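Autolysin E (Staphylococcus aureus, PDB 4PI8) probably cleaves the glycan strands of peptidoglycan as a cell-wall glycosidase of the lysozyme clan, and is captured here as a catalytic mutant with the disaccharide NAG-NAM. Local coordinates at residues M54-T60 / L177-M182; S103-V107 / K203-M208. The protein carries 1 engineered substitution. One frame throughout, in Å; residues are numbered along the deposited sequence. Where two conformers were deposited one is given.

Contact 1 fixes the loop 54-60 to the start of helix 179-184, and contact 2 crosses helix 98-108 with helix 200-215; their centres lie about 12 Å apart and their segments alternate along the chain. The two meet directly: Ile59 CG2 lies 3.7 Å and Met57 CE 3.8 Å from Met208 CE, and Met54 packs on Ala205, which puts the loop against helix 200-215. Leu179 of contact 1 also packs on Ile204 and Met208 of contact 2. Both contacts come near the bound disaccharide. The side chain of His104 is about 7 Å from the bound N-acetylmuramic acid and that of Met182 about 8 Å, and Tyr194 of the pocket meets the His104 ring.

Contact 1: residues M54-T60 / L177-M182; sequences MKYMDIT and LNLYQM
Lys55 hands its carbonyl oxygen to the first turn of helix 179-184: Tyr180 N donates to Lys55 O at 3.0 Å. At the other end of the contact Ile59 N donates to Leu177 O, also at 3.0 Å and with an N-H...O angle of 166°. Asn178 lies between these two bonds. Asn178 CB rests 3.2 Å from Met57 O; Asn178 CG lies 3.6 Å from Lys55 O; at the tip the amide splits its work. ND2 gives a weak bond to Tyr56 O and a firmer one to a water that itself donates to that oxygen, with Tyr226 OH as a further partner. Asn178 OD1 turns back to accept from Gln181 N at 2.8 Å, nearly in line with its own C=O. Asn178 is thus the N-cap of the helix; Gln181 OE1 answers with a weak bond from Asn178 N, completing a capping box, and also takes Leu177 N from above its amide plane. A second water ties Met54 O and Met57 O to Leu179 N. The Tyr56 and Tyr180 rings meet obliquely, planes at 39°, with Tyr56 CE1 3.7 Å from Tyr180 CD1. A chi1 of 49° sets Ile59 CG1 3.3 Å from Leu177 O, and beyond it CD1 reaches Met182 SD and Leu179 CD2. Next to it, Asp58 OD1 closes an Asx turn onto Thr60 N while its syn lone pair receives Thr60 OG1.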
loop_
_atom_site.group_PDB
_atom_site.type_symbol
_atom_site.label_atom_id
_atom_site.label_comp_id
_atom_site.label_asym_id
_atom_site.label_seq_id
_atom_site.Cartn_x
_atom_site.Cartn_y
_atom_site.Cartn_z
ATOM N N MET A 54 -13.645 3.643 -1.834
ATOM C CA MET A 54 -12.635 2.552 -1.786
ATOM C C MET A 54 -11.602 2.776 -0.683
ATOM O O MET A 54 -11.134 1.798 -0.157
ATOM C CB MET A 54 -11.782 2.408 -3.092
ATOM C CG MET A 54 -12.148 1.385 -4.161
ATOM S SD MET A 54 -12.781 -0.163 -3.492
ATOM C CE MET A 54 -14.408 0.411 -3.655
ATOM N N LYS A 55 -11.237 4.043 -0.390
ATOM C CA LYS A 55 -10.205 4.256 0.634
ATOM C C LYS A 55 -10.715 3.920 2.032
ATOM O O LYS A 55 -9.893 3.815 2.969
ATOM C CB LYS A 55 -9.507 5.555 0.516
ATOM C CG LYS A 55 -10.336 6.754 0.825
ATOM C CD LYS A 55 -9.475 8.000 0.852
ATOM C CE LYS A 55 -9.449 8.807 -0.430
ATOM N NZ LYS A 55 -8.835 10.154 -0.241
ATOM N N TYR A 56 -12.031 3.774 2.209
ATOM C CA TYR A 56 -12.625 3.526 3.509
ATOM C C TYR A 56 -13.156 2.131 3.633
ATOM O O TYR A 56 -13.784 1.757 4.604
ATOM C CB TYR A 56 -13.741 4.560 3.724
ATOM C CG TYR A 56 -13.272 5.973 3.616
ATOM C CD1 TYR A 56 -12.388 6.544 4.499
ATOM C CD2 TYR A 56 -13.687 6.768 2.535
ATOM C CE1 TYR A 56 -11.954 7.833 4.346
ATOM C CE2 TYR A 56 -13.256 8.068 2.407
ATOM C CZ TYR A 56 -12.391 8.607 3.316
ATOM O OH TYR A 56 -11.925 9.916 3.169
ATOM N N MET A 57 -12.888 1.288 2.636
ATOM C CA MET A 57 -13.373 -0.077 2.565
ATOM C C MET A 57 -12.415 -1.072 3.202
ATOM O O MET A 57 -11.186 -1.051 2.935
ATOM C CB MET A 57 -13.608 -0.446 1.118
ATOM C CG MET A 57 -14.296 -1.758 0.953
ATOM S SD MET A 57 -14.357 -2.339 -0.753
ATOM C CE MET A 57 -12.625 -2.839 -0.872
ATOM N N ASP A 58 -12.916 -2.015 3.981
ATOM C CA ASP A 58 -12.127 -3.005 4.648
ATOM C C ASP A 58 -11.476 -3.902 3.598
ATOM O O ASP A 58 -12.183 -4.507 2.767
ATOM C CB ASP A 58 -13.073 -3.808 5.549
ATOM C CG ASP A 58 -12.430 -4.903 6.293
ATOM O OD1 ASP A 58 -11.277 -5.273 6.118
ATOM O OD2 ASP A 58 -13.132 -5.499 7.202
ATOM N N ILE A 59 -10.140 -3.900 3.540
ATOM C CA ILE A 59 -9.346 -4.711 2.590
ATOM C C ILE A 59 -8.775 -5.967 3.180
ATOM O O ILE A 59 -7.929 -6.638 2.593
ATOM C CB ILE A 59 -8.286 -3.816 1.855
ATOM C CG1 ILE A 59 -7.500 -2.981 2.869
ATOM C CG2 ILE A 59 -8.976 -2.969 0.817
ATOM C CD1 ILE A 59 -6.315 -2.252 2.314
ATOM N N THR A 60 -9.311 -6.331 4.352
ATOM C CA THR A 60 -8.968 -7.578 4.991
ATOM C C THR A 60 -9.947 -8.630 4.608
ATOM O O THR A 60 -9.836 -9.710 5.303
ATOM C CB THR A 60 -8.897 -7.430 6.544
ATOM O OG1 THR A 60 -10.244 -7.419 7.076
ATOM C CG2 THR A 60 -8.192 -6.231 6.934
ATOM N N LEU A 177 -7.101 -1.275 8.740
ATOM C CA LEU A 177 -7.852 -2.215 7.931
ATOM C C LEU A 177 -8.277 -1.666 6.592
ATOM O O LEU A 177 -8.865 -2.418 5.795
ATOM C CB LEU A 177 -9.129 -2.651 8.688
ATOM C CG LEU A 177 -8.953 -3.080 10.140
ATOM C CD1 LEU A 177 -10.361 -3.550 10.617
ATOM C CD2 LEU A 177 -7.945 -4.185 10.201
ATOM N N ASN A 178 -8.094 -0.392 6.375
ATOM C CA ASN A 178 -8.419 0.251 5.103
ATOM C C ASN A 178 -7.344 1.214 4.724
ATOM O O ASN A 178 -6.407 1.501 5.515
ATOM C CB ASN A 178 -9.825 0.816 5.132
ATOM C CG ASN A 178 -9.992 1.977 6.067
ATOM O OD1 ASN A 178 -9.108 2.807 6.260
ATOM N ND2 ASN A 178 -11.225 2.065 6.620
ATOM N N LEU A 179 -7.381 1.708 3.477
ATOM C CA LEU A 179 -6.311 2.554 3.030
ATOM C C LEU A 179 -6.112 3.820 3.854
ATOM O O LEU A 179 -5.024 4.283 4.125
ATOM C CB LEU A 179 -6.461 2.924 1.531
ATOM C CG LEU A 179 -6.345 1.741 0.546
ATOM C CD1 LEU A 179 -6.873 2.181 -0.797
ATOM C CD2 LEU A 179 -4.964 1.171 0.433
ATOM N N TYR A 180 -7.255 4.437 4.176
ATOM C CA TYR A 180 -7.226 5.650 5.019
ATOM C C TYR A 180 -6.465 5.410 6.336
ATOM O O TYR A 180 -5.650 6.211 6.728
ATOM C CB TYR A 180 -8.650 6.147 5.319
ATOM C CG TYR A 180 -8.625 7.493 6.004
ATOM C CD1 TYR A 180 -8.491 8.662 5.292
ATOM C CD2 TYR A 180 -8.691 7.603 7.373
ATOM C CE1 TYR A 180 -8.398 9.890 5.914
ATOM C CE2 TYR A 180 -8.580 8.848 7.993
ATOM C CZ TYR A 180 -8.455 9.967 7.264
ATOM O OH TYR A 180 -8.317 11.216 7.910
ATOM N N GLN A 181 -6.800 4.303 6.982
ATOM C CA GLN A 181 -6.137 3.970 8.249
ATOM C C GLN A 181 -4.679 3.647 8.061
ATOM O O GLN A 181 -3.836 3.983 8.904
ATOM C CB GLN A 181 -6.811 2.846 9.000
ATOM C CG GLN A 181 -8.230 3.160 9.453
ATOM C CD GLN A 181 -8.924 1.936 9.959
ATOM O OE1 GLN A 181 -8.889 0.863 9.354
ATOM N NE2 GLN A 181 -9.562 2.055 11.136
ATOM N N MET A 182 -4.334 2.947 6.976
ATOM C CA MET A 182 -2.926 2.639 6.688
ATOM C C MET A 182 -2.148 3.930 6.494
ATOM O O MET A 182 -0.957 4.007 6.884
ATOM C CB MET A 182 -2.825 1.747 5.444
ATOM C CG MET A 182 -3.326 0.340 5.679
ATOM S SD MET A 182 -3.327 -0.686 4.194
ATOM C CE MET A 182 -1.567 -0.998 4.019
HETATM O O HOH W 1 -9.412 0.627 1.704
HETATM O O HOH W 2 -13.202 -0.226 6.635
#

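Contact 2: residues S103-V107 / K203-M208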
loop_
_atom_site.group_PDB
_atom_site.type_symbol
_atom_site.label_atom_id
_atom_site.label_comp_id
_atom_site.label_asym_id
_atom_site.label_seq_id
_atom_site.Cartn_x
_atom_site.Cartn_y
_atom_site.Cartn_z
ATOM N N SER A 103 -3.484 -3.679 -6.930
ATOM C CA SER A 103 -3.479 -2.239 -7.111
ATOM C C SER A 103 -2.333 -1.563 -6.406
ATOM O O SER A 103 -1.685 -0.648 -6.948
ATOM C CB SER A 103 -4.847 -1.621 -6.705
ATOM O OG SER A 103 -5.926 -2.212 -7.437
ATOM N N HIS A 104 -2.055 -1.952 -5.179
ATOM C CA HIS A 104 -0.928 -1.448 -4.420
ATOM C C HIS A 104 0.355 -1.735 -5.178
ATOM O O HIS A 104 1.192 -0.821 -5.352
ATOM C CB HIS A 104 -0.976 -2.031 -3.021
ATOM C CG HIS A 104 0.032 -1.467 -2.072
ATOM N ND1 HIS A 104 -0.002 -1.739 -0.736
ATOM C CD2 HIS A 104 1.118 -0.678 -2.290
ATOM C CE1 HIS A 104 0.993 -1.120 -0.149
ATOM N NE2 HIS A 104 1.689 -0.473 -1.061
ATOM N N ALA A 105 0.572 -2.973 -5.600
ATOM C CA ALA A 105 1.811 -3.313 -6.326
ATOM C C ALA A 105 1.924 -2.491 -7.553
ATOM O O ALA A 105 3.087 -2.068 -7.880
ATOM C CB ALA A 105 1.833 -4.792 -6.657
ATOM N N LEU A 106 0.858 -2.242 -8.287
ATOM C CA LEU A 106 0.947 -1.448 -9.523
ATOM C C LEU A 106 1.358 -0.016 -9.211
ATOM O O LEU A 106 2.207 0.555 -9.921
ATOM C CB LEU A 106 -0.355 -1.479 -10.269
ATOM C CG LEU A 106 -0.741 -2.824 -10.870
ATOM C CD1 LEU A 106 -2.166 -2.835 -11.427
ATOM C CD2 LEU A 106 0.284 -3.245 -11.954
ATOM N N VAL A 107 0.796 0.606 -8.194
ATOM C CA VAL A 107 1.236 1.963 -7.777
ATOM C C VAL A 107 2.679 1.947 -7.368
ATOM O O VAL A 107 3.486 2.846 -7.811
ATOM C CB VAL A 107 0.281 2.480 -6.668
ATOM C CG1 VAL A 107 0.824 3.745 -5.932
ATOM C CG2 VAL A 107 -1.101 2.695 -7.275
ATOM N N LYS A 203 -4.489 7.033 -5.064
ATOM C CA LYS A 203 -3.931 6.355 -6.241
ATOM C C LYS A 203 -4.299 4.865 -6.214
ATOM O O LYS A 203 -4.735 4.289 -7.246
ATOM C CB LYS A 203 -2.449 6.502 -6.344
ATOM C CG LYS A 203 -2.022 7.961 -6.542
ATOM C CD LYS A 203 -0.509 8.144 -6.364
ATOM C CE LYS A 203 -0.084 9.573 -6.718
ATOM N NZ LYS A 203 1.348 9.770 -6.463
ATOM N N ILE A 204 -4.173 4.212 -5.091
ATOM C CA ILE A 204 -4.488 2.782 -5.003
ATOM C C ILE A 204 -5.988 2.608 -5.163
ATOM O O ILE A 204 -6.461 1.708 -5.876
ATOM C CB ILE A 204 -3.947 2.199 -3.651
ATOM C CG1 ILE A 204 -2.434 2.316 -3.616
ATOM C CG2 ILE A 204 -4.383 0.759 -3.528
ATOM C CD1 ILE A 204 -1.834 1.945 -2.302
ATOM N N ALA A 205 -6.769 3.446 -4.496
ATOM C CA ALA A 205 -8.267 3.359 -4.552
ATOM C C ALA A 205 -8.785 3.518 -5.992
ATOM O O ALA A 205 -9.759 2.830 -6.355
ATOM C CB ALA A 205 -8.907 4.415 -3.641
ATOM N N LYS A 206 -8.154 4.381 -6.775
ATOM C CA LYS A 206 -8.621 4.597 -8.155
ATOM C C LYS A 206 -8.494 3.315 -8.946
ATOM O O LYS A 206 -9.405 2.895 -9.679
ATOM C CB LYS A 206 -7.823 5.699 -8.797
ATOM C CG LYS A 206 -8.331 5.992 -10.207
ATOM C CD LYS A 206 -7.648 7.178 -10.870
ATOM C CE LYS A 206 -6.193 6.898 -11.176
ATOM N NZ LYS A 206 -5.965 5.814 -12.168
ATOM N N LEU A 207 -7.369 2.642 -8.830
ATOM C CA LEU A 207 -7.184 1.376 -9.518
ATOM C C LEU A 207 -8.108 0.314 -8.995
ATOM O O LEU A 207 -8.650 -0.491 -9.766
ATOM C CB LEU A 207 -5.735 0.880 -9.431
ATOM C CG LEU A 207 -4.680 1.791 -10.045
ATOM C CD1 LEU A 207 -3.340 1.075 -9.999
ATOM C CD2 LEU A 207 -5.034 2.179 -11.492
ATOM N N MET A 208 -8.330 0.262 -7.684
ATOM C CA MET A 208 -9.234 -0.692 -7.136
ATOM C C MET A 208 -10.627 -0.508 -7.683
ATOM O O MET A 208 -11.287 -1.486 -8.019
ATOM C CB MET A 208 -9.329 -0.595 -5.609
ATOM C CG MET A 208 -8.061 -1.090 -4.928
ATOM S SD MET A 208 -8.115 -0.903 -3.122
ATOM C CE MET A 208 -9.379 -2.024 -2.760
#
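Helices 98-108 and 200-215 come together through Ser103-Val107 and Lys203-Met208, whose short axes approach to 8.7 Å; their N-to-C directions differ by 126°, closer to perpendicular than to antiparallel. The backbones are nearest at Ser103 and Ile204, where the CA atoms are 5.5 Å apart. Ser103 points toward the partner helix at this nearest approach, which is consistent with its small side chain: CB lies near Ile204 O, while Ser103 OG comes up alongside Met208, 3.5 Å from Met208 CG and close to Met208 N without bonding to it. With OG anti to its own carbonyl carbon (chi1 -57°), the hydroxyl turns back along its helix and pairs with Ile99 O, so a buried polar atom is satisfied within helix 98-108. Ile204 fills the next position with two branches. Its CG2 lies beside Ser103 CB, and Ile204 CD1 is set over one face of the His104 imidazole, 4.1 Å from the ring centroid and 23° off the normal, a CH-pi contact displaced toward the CG-CD2 side. This is helix-on-helix packing inside the lysozyme-clan domain, and the imidazole is where it borders the ligand site: Tyr194 of the glycan pocket meets the ring, Phe131 and Trp200 meet it edge-to-face, and Tyr100 OH bonds ND1, which would limit its rotation. Further along, the Val107 and Ile204 side chains cross at about a right angle, with Val107 CG2 3.9 Å from both Ile204 CG1 and Leu207 CD1. Leu207 CD1 also reaches Leu106 CB, again at 3.9 Å. Lys203 offers just the base of its side chain, CB against Val107 CG2; beyond it the extended chain leads off to salt bridges with Asp197 and Glu28.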